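Local atomic coordinates of glutathione s-transferase III (Zea mays, PDB entry 1AW9), a protein that probably catalyses the conjugation of reduced glutathione to hydrophobic electrophiles, displacing a halide ion, and serves maize in the detoxification of herbicides. Residues 98-101 and 102-105; 201-204 and 205-208; 192-195 and 196-200; 161-164 and 165-169. All blocks are in the same frame, centred on the assembly; numbering follows the deposited sequence.

Contact 1: 98-101 and 102-105; sequences WLEV and ESHH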
loop_
_atom_site.group_PDB
_atom_site.type_symbol
_atom_site.label_atom_id
_atom_site.label_comp_id
_atom_site.label_asym_id
_atom_site.label_seq_id
_atom_site.Cartn_x
_atom_site.Cartn_y
_atom_site.Cartn_z
ATOM N N TRP A 98 -26.153 -6.611 -14.827
ATOM C CA TRP A 98 -25.128 -5.832 -15.505
ATOM C C TRP A 98 -24.959 -4.398 -15.059
ATOM O O TRP A 98 -23.942 -3.768 -15.408
ATOM C CB TRP A 98 -25.244 -5.923 -17.036
ATOM C CG TRP A 98 -24.878 -7.279 -17.455
ATOM C CD1 TRP A 98 -25.712 -8.357 -17.506
ATOM C CD2 TRP A 98 -23.559 -7.788 -17.626
ATOM N NE1 TRP A 98 -24.993 -9.506 -17.642
ATOM C CE2 TRP A 98 -23.661 -9.190 -17.732
ATOM C CE3 TRP A 98 -22.292 -7.200 -17.677
ATOM C CZ2 TRP A 98 -22.540 -10.030 -17.894
ATOM C CZ3 TRP A 98 -21.172 -8.035 -17.834
ATOM C CH2 TRP A 98 -21.310 -9.433 -17.941
ATOM N N LEU A 99 -25.940 -3.873 -14.317
ATOM C CA LEU A 99 -25.883 -2.499 -13.757
ATOM C C LEU A 99 -24.937 -2.556 -12.582
ATOM O O LEU A 99 -24.199 -1.620 -12.341
ATOM C CB LEU A 99 -27.249 -2.002 -13.271
ATOM C CG LEU A 99 -28.164 -1.446 -14.356
ATOM C CD1 LEU A 99 -29.625 -1.354 -13.854
ATOM C CD2 LEU A 99 -27.623 -0.112 -14.890
ATOM N N GLU A 100 -25.033 -3.630 -11.815
ATOM C CA GLU A 100 -24.154 -3.858 -10.694
ATOM C C GLU A 100 -22.741 -4.287 -11.149
ATOM O O GLU A 100 -21.724 -3.875 -10.553
ATOM C CB GLU A 100 -24.772 -4.899 -9.798
ATOM C CG GLU A 100 -25.763 -4.310 -8.909
ATOM C CD GLU A 100 -25.083 -3.378 -7.893
ATOM O OE1 GLU A 100 -24.384 -3.898 -6.990
ATOM O OE2 GLU A 100 -25.233 -2.140 -8.003
ATOM N N VAL A 101 -22.654 -5.122 -12.187
ATOM C CA VAL A 101 -21.342 -5.536 -12.679
ATOM C C VAL A 101 -20.517 -4.295 -13.051
ATOM O O VAL A 101 -19.331 -4.203 -12.722
ATOM C CB VAL A 101 -21.448 -6.515 -13.891
ATOM C CG1 VAL A 101 -20.080 -6.753 -14.508
ATOM C CG2 VAL A 101 -22.020 -7.830 -13.432
ATOM N N GLU A 102 -21.151 -3.329 -13.706
ATOM C CA GLU A 102 -20.478 -2.098 -14.122
ATOM C C GLU A 102 -19.978 -1.313 -12.908
ATOM O O GLU A 102 -18.865 -0.788 -12.909
ATOM C CB GLU A 102 -21.426 -1.217 -14.950
ATOM C CG GLU A 102 -20.836 0.106 -15.481
ATOM C CD GLU A 102 -20.934 1.287 -14.496
ATOM O OE1 GLU A 102 -22.002 1.486 -13.904
ATOM O OE2 GLU A 102 -19.951 2.032 -14.302
ATOM N N SER A 103 -20.808 -1.279 -11.872
ATOM C CA SER A 103 -20.557 -0.557 -10.648
ATOM C C SER A 103 -19.456 -1.185 -9.828
ATOM O O SER A 103 -18.601 -0.470 -9.296
ATOM C CB SER A 103 -21.846 -0.573 -9.840
ATOM O OG SER A 103 -21.921 0.497 -8.936
ATOM N N HIS A 104 -19.470 -2.512 -9.741
ATOM C CA HIS A 104 -18.495 -3.230 -8.945
ATOM C C HIS A 104 -17.320 -3.877 -9.615
ATOM O O HIS A 104 -16.373 -4.265 -8.926
ATOM C CB HIS A 104 -19.197 -4.257 -8.095
ATOM C CG HIS A 104 -20.194 -3.640 -7.188
ATOM N ND1 HIS A 104 -19.884 -2.541 -6.406
ATOM C CD2 HIS A 104 -21.518 -3.856 -7.033
ATOM C CE1 HIS A 104 -20.980 -2.103 -5.815
ATOM N NE2 HIS A 104 -21.988 -2.880 -6.179
ATOM N N HIS A 105 -17.365 -4.047 -10.925
ATOM C CA HIS A 105 -16.252 -4.679 -11.612
ATOM C C HIS A 105 -15.592 -3.879 -12.667
ATOM O O HIS A 105 -14.378 -3.941 -12.824
ATOM C CB HIS A 105 -16.686 -5.989 -12.215
ATOM C CG HIS A 105 -17.003 -6.988 -11.190
ATOM N ND1 HIS A 105 -18.283 -7.171 -10.719
ATOM C CD2 HIS A 105 -16.201 -7.779 -10.448
ATOM C CE1 HIS A 105 -18.251 -8.036 -9.726
ATOM N NE2 HIS A 105 -16.998 -8.420 -9.539
HETATM O O HOH W 1 -24.514 0.746 -13.549
#

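Contact 2: 201-204 and 205-208; sequences PAFQ and KTVA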
loop_
_atom_site.group_PDB
_atom_site.type_symbol
_atom_site.label_atom_id
_atom_site.label_comp_id
_atom_site.label_asym_id
_atom_site.label_seq_id
_atom_site.Cartn_x
_atom_site.Cartn_y
_atom_site.Cartn_z
ATOM N N PRO A 201 -26.305 8.499 -31.993
ATOM C CA PRO A 201 -26.446 9.947 -32.183
ATOM C C PRO A 201 -26.313 10.699 -30.858
ATOM O O PRO A 201 -25.603 11.699 -30.782
ATOM C CB PRO A 201 -27.875 10.079 -32.715
ATOM C CG PRO A 201 -28.103 8.793 -33.414
ATOM C CD PRO A 201 -27.518 7.803 -32.449
ATOM N N ALA A 202 -27.017 10.215 -29.827
ATOM C CA ALA A 202 -26.980 10.832 -28.498
ATOM C C ALA A 202 -25.543 10.869 -27.993
ATOM O O ALA A 202 -25.054 11.916 -27.509
ATOM C CB ALA A 202 -27.845 10.061 -27.530
ATOM N N PHE A 203 -24.851 9.741 -28.152
ATOM C CA PHE A 203 -23.487 9.691 -27.699
ATOM C C PHE A 203 -22.615 10.652 -28.440
ATOM O O PHE A 203 -21.735 11.259 -27.848
ATOM C CB PHE A 203 -22.894 8.296 -27.743
ATOM C CG PHE A 203 -21.688 8.172 -26.866
ATOM C CD1 PHE A 203 -21.772 8.490 -25.506
ATOM C CD2 PHE A 203 -20.459 7.862 -27.396
ATOM C CE1 PHE A 203 -20.645 8.508 -24.701
ATOM C CE2 PHE A 203 -19.315 7.876 -26.599
ATOM C CZ PHE A 203 -19.407 8.201 -25.251
ATOM N N GLN A 204 -22.884 10.825 -29.731
ATOM C CA GLN A 204 -22.128 11.739 -30.589
ATOM C C GLN A 204 -22.200 13.143 -30.062
ATOM O O GLN A 204 -21.212 13.887 -30.101
ATOM C CB GLN A 204 -22.690 11.712 -32.005
ATOM C CG GLN A 204 -22.224 10.514 -32.782
ATOM C CD GLN A 204 -20.724 10.412 -32.699
ATOM O OE1 GLN A 204 -20.011 11.169 -33.364
ATOM N NE2 GLN A 204 -20.225 9.553 -31.812
ATOM N N LYS A 205 -23.388 13.483 -29.562
ATOM C CA LYS A 205 -23.683 14.797 -28.991
ATOM C C LYS A 205 -22.853 14.967 -27.723
ATOM O O LYS A 205 -22.103 15.946 -27.565
ATOM C CB LYS A 205 -25.184 14.888 -28.649
ATOM C CG LYS A 205 -25.800 16.309 -28.540
ATOM C CD LYS A 205 -27.289 16.272 -28.083
ATOM C CE LYS A 205 -28.128 15.248 -28.894
ATOM N NZ LYS A 205 -29.440 14.869 -28.241
ATOM N N THR A 206 -22.967 13.979 -26.842
ATOM C CA THR A 206 -22.232 13.972 -25.584
ATOM C C THR A 206 -20.736 14.206 -25.813
ATOM O O THR A 206 -20.158 15.112 -25.242
ATOM C CB THR A 206 -22.422 12.632 -24.861
ATOM O OG1 THR A 206 -23.825 12.355 -24.739
ATOM C CG2 THR A 206 -21.773 12.683 -23.470
ATOM N N VAL A 207 -20.126 13.395 -26.663
ATOM C CA VAL A 207 -18.710 13.525 -26.957
ATOM C C VAL A 207 -18.406 14.931 -27.437
ATOM O O VAL A 207 -17.380 15.517 -27.077
ATOM C CB VAL A 207 -18.254 12.524 -28.066
ATOM C CG1 VAL A 207 -16.901 12.928 -28.619
ATOM C CG2 VAL A 207 -18.176 11.104 -27.519
ATOM N N ALA A 208 -19.291 15.446 -28.285
ATOM C CA ALA A 208 -19.152 16.784 -28.844
ATOM C C ALA A 208 -19.024 17.876 -27.784
ATOM O O ALA A 208 -18.350 18.891 -28.008
ATOM C CB ALA A 208 -20.326 17.081 -29.734
#

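Contact 3: 192-195 and 196-200; sequences AWWE and AIVAR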
loop_
_atom_site.group_PDB
_atom_site.type_symbol
_atom_site.label_atom_id
_atom_site.label_comp_id
_atom_site.label_asym_id
_atom_site.label_seq_id
_atom_site.Cartn_x
_atom_site.Cartn_y
_atom_site.Cartn_z
ATOM N N ALA A 192 -16.861 -4.547 -30.903
ATOM C CA ALA A 192 -18.056 -4.301 -31.717
ATOM C C ALA A 192 -19.098 -3.551 -30.869
ATOM O O ALA A 192 -19.629 -2.513 -31.270
ATOM C CB ALA A 192 -18.621 -5.619 -32.169
ATOM N N TRP A 193 -19.360 -4.080 -29.676
ATOM C CA TRP A 193 -20.312 -3.496 -28.738
ATOM C C TRP A 193 -19.992 -2.041 -28.462
ATOM O O TRP A 193 -20.877 -1.197 -28.460
ATOM C CB TRP A 193 -20.306 -4.305 -27.451
ATOM C CG TRP A 193 -21.006 -3.676 -26.285
ATOM C CD1 TRP A 193 -22.349 -3.511 -26.127
ATOM C CD2 TRP A 193 -20.402 -3.259 -25.047
ATOM N NE1 TRP A 193 -22.628 -3.040 -24.863
ATOM C CE2 TRP A 193 -21.449 -2.883 -24.174
ATOM C CE3 TRP A 193 -19.076 -3.185 -24.582
ATOM C CZ2 TRP A 193 -21.211 -2.441 -22.856
ATOM C CZ3 TRP A 193 -18.841 -2.740 -23.261
ATOM C CH2 TRP A 193 -19.907 -2.375 -22.423
ATOM N N TRP A 194 -18.719 -1.739 -28.245
ATOM C CA TRP A 194 -18.251 -0.370 -27.984
ATOM C C TRP A 194 -18.420 0.488 -29.226
ATOM O O TRP A 194 -18.819 1.639 -29.144
ATOM C CB TRP A 194 -16.765 -0.387 -27.582
ATOM C CG TRP A 194 -16.080 0.927 -27.671
ATOM C CD1 TRP A 194 -14.906 1.191 -28.310
ATOM C CD2 TRP A 194 -16.525 2.177 -27.107
ATOM N NE1 TRP A 194 -14.586 2.531 -28.186
ATOM C CE2 TRP A 194 -15.558 3.156 -27.452
ATOM C CE3 TRP A 194 -17.648 2.562 -26.353
ATOM C CZ2 TRP A 194 -15.683 4.510 -27.069
ATOM C CZ3 TRP A 194 -17.775 3.923 -25.973
ATOM C CH2 TRP A 194 -16.790 4.872 -26.336
ATOM N N GLU A 195 -18.088 -0.056 -30.386
ATOM C CA GLU A 195 -18.230 0.716 -31.589
ATOM C C GLU A 195 -19.667 1.009 -31.886
ATOM O O GLU A 195 -19.982 2.076 -32.419
ATOM C CB GLU A 195 -17.538 0.034 -32.719
ATOM C CG GLU A 195 -16.089 0.287 -32.560
ATOM C CD GLU A 195 -15.255 -0.487 -33.522
ATOM O OE1 GLU A 195 -15.726 -1.535 -34.033
ATOM O OE2 GLU A 195 -14.103 -0.047 -33.745
ATOM N N ALA A 196 -20.550 0.099 -31.494
ATOM C CA ALA A 196 -21.967 0.349 -31.677
ATOM C C ALA A 196 -22.391 1.524 -30.786
ATOM O O ALA A 196 -23.176 2.376 -31.210
ATOM C CB ALA A 196 -22.766 -0.869 -31.325
ATOM N N ILE A 197 -21.875 1.595 -29.553
ATOM C CA ILE A 197 -22.252 2.682 -28.614
ATOM C C ILE A 197 -21.806 4.065 -29.107
ATOM O O ILE A 197 -22.509 5.051 -28.926
ATOM C CB ILE A 197 -21.684 2.458 -27.157
ATOM C CG1 ILE A 197 -22.226 1.158 -26.558
ATOM C CG2 ILE A 197 -22.034 3.645 -26.251
ATOM C CD1 ILE A 197 -21.654 0.819 -25.186
ATOM N N VAL A 198 -20.606 4.139 -29.667
ATOM C CA VAL A 198 -20.080 5.407 -30.166
ATOM C C VAL A 198 -20.901 5.912 -31.339
ATOM O O VAL A 198 -20.993 7.108 -31.529
ATOM C CB VAL A 198 -18.614 5.309 -30.644
ATOM C CG1 VAL A 198 -17.841 6.574 -30.258
ATOM C CG2 VAL A 198 -17.959 4.150 -30.049
ATOM N N ALA A 199 -21.430 4.990 -32.146
ATOM C CA ALA A 199 -22.257 5.305 -33.315
ATOM C C ALA A 199 -23.578 5.975 -32.959
ATOM O O ALA A 199 -24.176 6.648 -33.799
ATOM C CB ALA A 199 -22.535 4.028 -34.141
ATOM N N ARG A 200 -24.030 5.790 -31.723
ATOM C CA ARG A 200 -25.285 6.378 -31.280
ATOM C C ARG A 200 -25.258 7.908 -31.388
ATOM O O ARG A 200 -24.335 8.570 -30.895
ATOM C CB ARG A 200 -25.569 5.978 -29.849
ATOM C CG ARG A 200 -25.829 4.538 -29.656
ATOM C CD ARG A 200 -26.816 4.390 -28.517
ATOM N NE ARG A 200 -27.910 3.496 -28.890
ATOM C CZ ARG A 200 -29.167 3.618 -28.489
ATOM N NH1 ARG A 200 -29.538 4.608 -27.692
ATOM N NH2 ARG A 200 -30.045 2.700 -28.847
#

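Contact 4: 161-164 and 165-169; sequences FTLA and DANHA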
loop_
_atom_site.group_PDB
_atom_site.type_symbol
_atom_site.label_atom_id
_atom_site.label_comp_id
_atom_site.label_asym_id
_atom_site.label_seq_id
_atom_site.Cartn_x
_atom_site.Cartn_y
_atom_site.Cartn_z
ATOM N N PHE A 161 -30.330 -1.707 -26.477
ATOM C CA PHE A 161 -29.452 -0.842 -25.725
ATOM C C PHE A 161 -30.260 -0.338 -24.519
ATOM O O PHE A 161 -31.395 0.135 -24.668
ATOM C CB PHE A 161 -29.004 0.297 -26.640
ATOM C CG PHE A 161 -28.242 1.377 -25.953
ATOM C CD1 PHE A 161 -28.909 2.458 -25.372
ATOM C CD2 PHE A 161 -26.852 1.375 -25.970
ATOM C CE1 PHE A 161 -28.213 3.516 -24.836
ATOM C CE2 PHE A 161 -26.126 2.450 -25.426
ATOM C CZ PHE A 161 -26.803 3.515 -24.864
ATOM N N THR A 162 -29.716 -0.547 -23.323
ATOM C CA THR A 162 -30.394 -0.127 -22.118
ATOM C C THR A 162 -29.463 0.732 -21.278
ATOM O O THR A 162 -28.367 1.104 -21.718
ATOM C CB THR A 162 -30.890 -1.342 -21.265
ATOM O OG1 THR A 162 -29.769 -2.124 -20.836
ATOM C CG2 THR A 162 -31.848 -2.229 -22.067
ATOM N N LEU A 163 -29.935 1.072 -20.075
ATOM C CA LEU A 163 -29.194 1.871 -19.115
ATOM C C LEU A 163 -27.860 1.169 -18.802
ATOM O O LEU A 163 -26.817 1.820 -18.675
ATOM C CB LEU A 163 -30.033 2.026 -17.850
ATOM C CG LEU A 163 -29.498 2.940 -16.738
ATOM C CD1 LEU A 163 -29.383 4.389 -17.239
ATOM C CD2 LEU A 163 -30.414 2.842 -15.527
ATOM N N ALA A 164 -27.900 -0.154 -18.698
ATOM C CA ALA A 164 -26.702 -0.936 -18.416
ATOM C C ALA A 164 -25.557 -0.581 -19.366
ATOM O O ALA A 164 -24.429 -0.373 -18.906
ATOM C CB ALA A 164 -27.005 -2.440 -18.467
ATOM N N ASP A 165 -25.839 -0.420 -20.664
ATOM C CA ASP A 165 -24.771 -0.092 -21.633
ATOM C C ASP A 165 -24.334 1.361 -21.552
ATOM O O ASP A 165 -23.140 1.657 -21.637
ATOM C CB ASP A 165 -25.184 -0.406 -23.087
ATOM C CG ASP A 165 -25.849 -1.764 -23.228
ATOM O OD1 ASP A 165 -27.060 -1.819 -23.033
ATOM O OD2 ASP A 165 -25.196 -2.794 -23.479
ATOM N N ALA A 166 -25.306 2.254 -21.372
ATOM C CA ALA A 166 -25.058 3.679 -21.348
ATOM C C ALA A 166 -24.135 4.098 -20.195
ATOM O O ALA A 166 -23.316 5.021 -20.346
ATOM C CB ALA A 166 -26.413 4.442 -21.291
ATOM N N ASN A 167 -24.263 3.399 -19.060
ATOM C CA ASN A 167 -23.458 3.679 -17.869
ATOM C C ASN A 167 -21.973 3.395 -18.092
ATOM O O ASN A 167 -21.120 3.912 -17.370
ATOM C CB ASN A 167 -23.994 2.903 -16.659
ATOM C CG ASN A 167 -25.117 3.653 -15.928
ATOM O OD1 ASN A 167 -25.402 4.817 -16.225
ATOM N ND2 ASN A 167 -25.705 3.019 -14.940
ATOM N N HIS A 168 -21.669 2.636 -19.145
ATOM C CA HIS A 168 -20.301 2.292 -19.480
ATOM C C HIS A 168 -19.677 3.263 -20.414
ATOM O O HIS A 168 -18.473 3.388 -20.425
ATOM C CB HIS A 168 -20.244 0.966 -20.204
ATOM C CG HIS A 168 -20.428 -0.218 -19.316
ATOM N ND1 HIS A 168 -21.661 -0.689 -18.955
ATOM C CD2 HIS A 168 -19.523 -1.055 -18.772
ATOM C CE1 HIS A 168 -21.514 -1.776 -18.231
ATOM N NE2 HIS A 168 -20.216 -2.028 -18.101
ATOM N N ALA A 169 -20.475 3.946 -21.221
ATOM C CA ALA A 169 -19.928 4.807 -22.256
ATOM C C ALA A 169 -18.815 5.817 -21.990
ATOM O O ALA A 169 -17.856 5.877 -22.779
ATOM C CB ALA A 169 -21.042 5.443 -23.033
HETATM O O HOH W 2 -28.791 -3.904 -22.692
#

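Contact 1: 98-101 and 102-105
E102 turns its carboxylate back toward L99 by a first torsion that sets CG anti to the backbone N (chi1 -179°) and a bend at chi2 (-87°). Both residues lie on helix 92-122, the long helix of the GST C-terminal domain. A water bridges L99 O and E102 OE1. It donates to L99 O at 2.7 Å and to E102 OE1 at 2.6 Å, so the carboxylate is tied to its own helix. OE1 also makes a salt bridge with R68 of helix 67-77, which joins this helix to the N-terminal domain. The backbone bonds are uneven. H104 N reaches E100 O at 2.8 Å, while the bond from E102 N to W98 O is longer, 3.3 Å.

E100 and H104 lie side by side and point the same way, with carboxylate and ring planes 70° apart. OE1 sits at the edge of the imidazole. Any bond to NE2 there is weak, and it is doubtful because OE1 is placed too close to the ring. The methylene of S103 covers one face of the same ring. H105 turns to the dimer interface. Its NE2 bonds to Q53 of the second subunit and its ring stacks on F51 of that subunit. Within the helix, V101 CG1 touches H105 CB at 4.2 Å, and V101 O takes H105 N at 2.7 Å.

Contact 2: 201-204 and 205-208
F203 O receives V207 N at 2.9 Å in an almost straight bond (175°). Beside it, A202 O takes T206 N at 3.0 Å. These are the i to i+4 bonds of helix 201-209, a short helix that follows helix 188-199 and packs on helix 12-23 of the thioredoxin-like N-terminal domain. A202 O is shared, since K205 N also gives it a weak bond. The main bond of K205 N goes to P201 O at 3.1 Å. A fourth bond of the i to i+4 kind runs from A208 N to Q204 O.

The hydroxyl of T206 has its partner across the domain boundary. OG1 is hydrogen-bonded to the side-chain amide of N22 on helix 12-23. T206 also packs on V15 and T19 of that helix, so this side of the turn faces the N-terminal domain. Q204 points elsewhere. Its NE2 makes a weak bond back to V198 O at the end of the preceding helix.

The apolar side is carried by F203 and V207. F203 swings CG anti to the backbone N (chi1 -161°), which sends the ring along the helix toward V207. V207 holds CG2 beside its own backbone N, and that branch meets the ring obliquely. The ring also packs against W194 and V198 of helix 188-199. The closest touch between the two apolar side chains is F203 CE2 to V207 CG2, 3.5 Å.

Contact 3: 192-195 and 196-200
W194 and V198, one turn apart, make a CH-pi contact. V198 CG2 sits over the centre of the six-membered ring of W194, 3.6 Å from the centroid and 9° off the normal. The indole comes down to it because W194 places CG anti to its backbone N (chi1 163°), which turns the ring toward the following residues. V198 has an unstaggered first torsion. In this rotation CG2 also lies implausibly near W194 O, so the exact rotamer, and with it the exact distance to the ring, is doubtful.

The neighbouring tryptophan uses a similar first torsion for a different partner. W193 and I197 run side by side in the same direction. I197 has CG1 beside its backbone N and an extended chain, so CD1 arrives over one face of the W193 indole. It lies 4.1 Å from the centroid of the five-membered ring and 3.8 Å from CE2, displaced toward the rim. W193 NE1 is hydrogen-bonded to D165 OD2, which fixes the indole on the capping box of helix 163-166.

Both pairs belong to the last turns of helix 188-199 in the all-helical GST C-terminal domain. The bond of A196 N to A192 O, 2.8 Å, is the shortest of the backbone bonds here. W194 also meets I197 at about a right angle, CE3 to CB 4.1 Å. At the end, R200 stands in the N-cap position of helix 201-209, and its NH1 makes a salt bridge with E23.

Contact 4: 161-164 and 165-169
D165 OD1 is gripped twice. T162 N donates to it at 3.0 Å along a nearly straight line (177°), on the anti side of the carboxylate. A water donates to it at 2.7 Å and accepts from T162 OG1 at 2.8 Å. T162 and D165 form a capping box at the N-terminus of helix 163-166, in the GST C-terminal domain. T162 is the N-cap. Its OG1 lies between the backbone N and the carbonyl carbon (chi1 62°), and from there it also accepts a weak bond from A164 N. The other oxygen, OD2, is held by L156 N as well as by the indole of W193. The buried carboxylate is therefore held through both oxygens.

F161, just before the cap, reaches past it to A166, CZ to CB 3.7 Å. This is the hydrophobic staple that accompanies the capping box. The side chains of F161 and D165 run antiparallel past one another, with F161 CD2 3.8 Å from D165 CB. The helix then continues with T162 O accepting A166 N, and L163 O accepting N167 N.

Further along, H168 turns its ring back, edge on, toward A164, with CG beside the backbone N (chi1 -76°). NE2 is bonded to the hydroxyl of Y146. ND1 takes the place of a backbone donor and bonds to A164 O at 2.8 Å, with the oxygen in the plane of the ring.

In the fold
Along the chain the order is contact 1, contact 4, contact 3, contact 2. Contact 4 touches all the others. Its centre lies about 11 Å from those of contacts 1 and 3, and about 14 Å from that of contact 2. E102 of helix 92-122 packs on H168, and A169 meets both I197 and F203. Helices 188-199 and 201-209 follow each other in the chain, with only R200 between, and their contact centres are about 12 Å apart. Contacts 1 and 2 do not touch and lie on opposite sides of the chain centre, about 23 Å apart. The capped turn at 161-169 thus joins the long helix, which reaches the second subunit, to the last two helices of the chain.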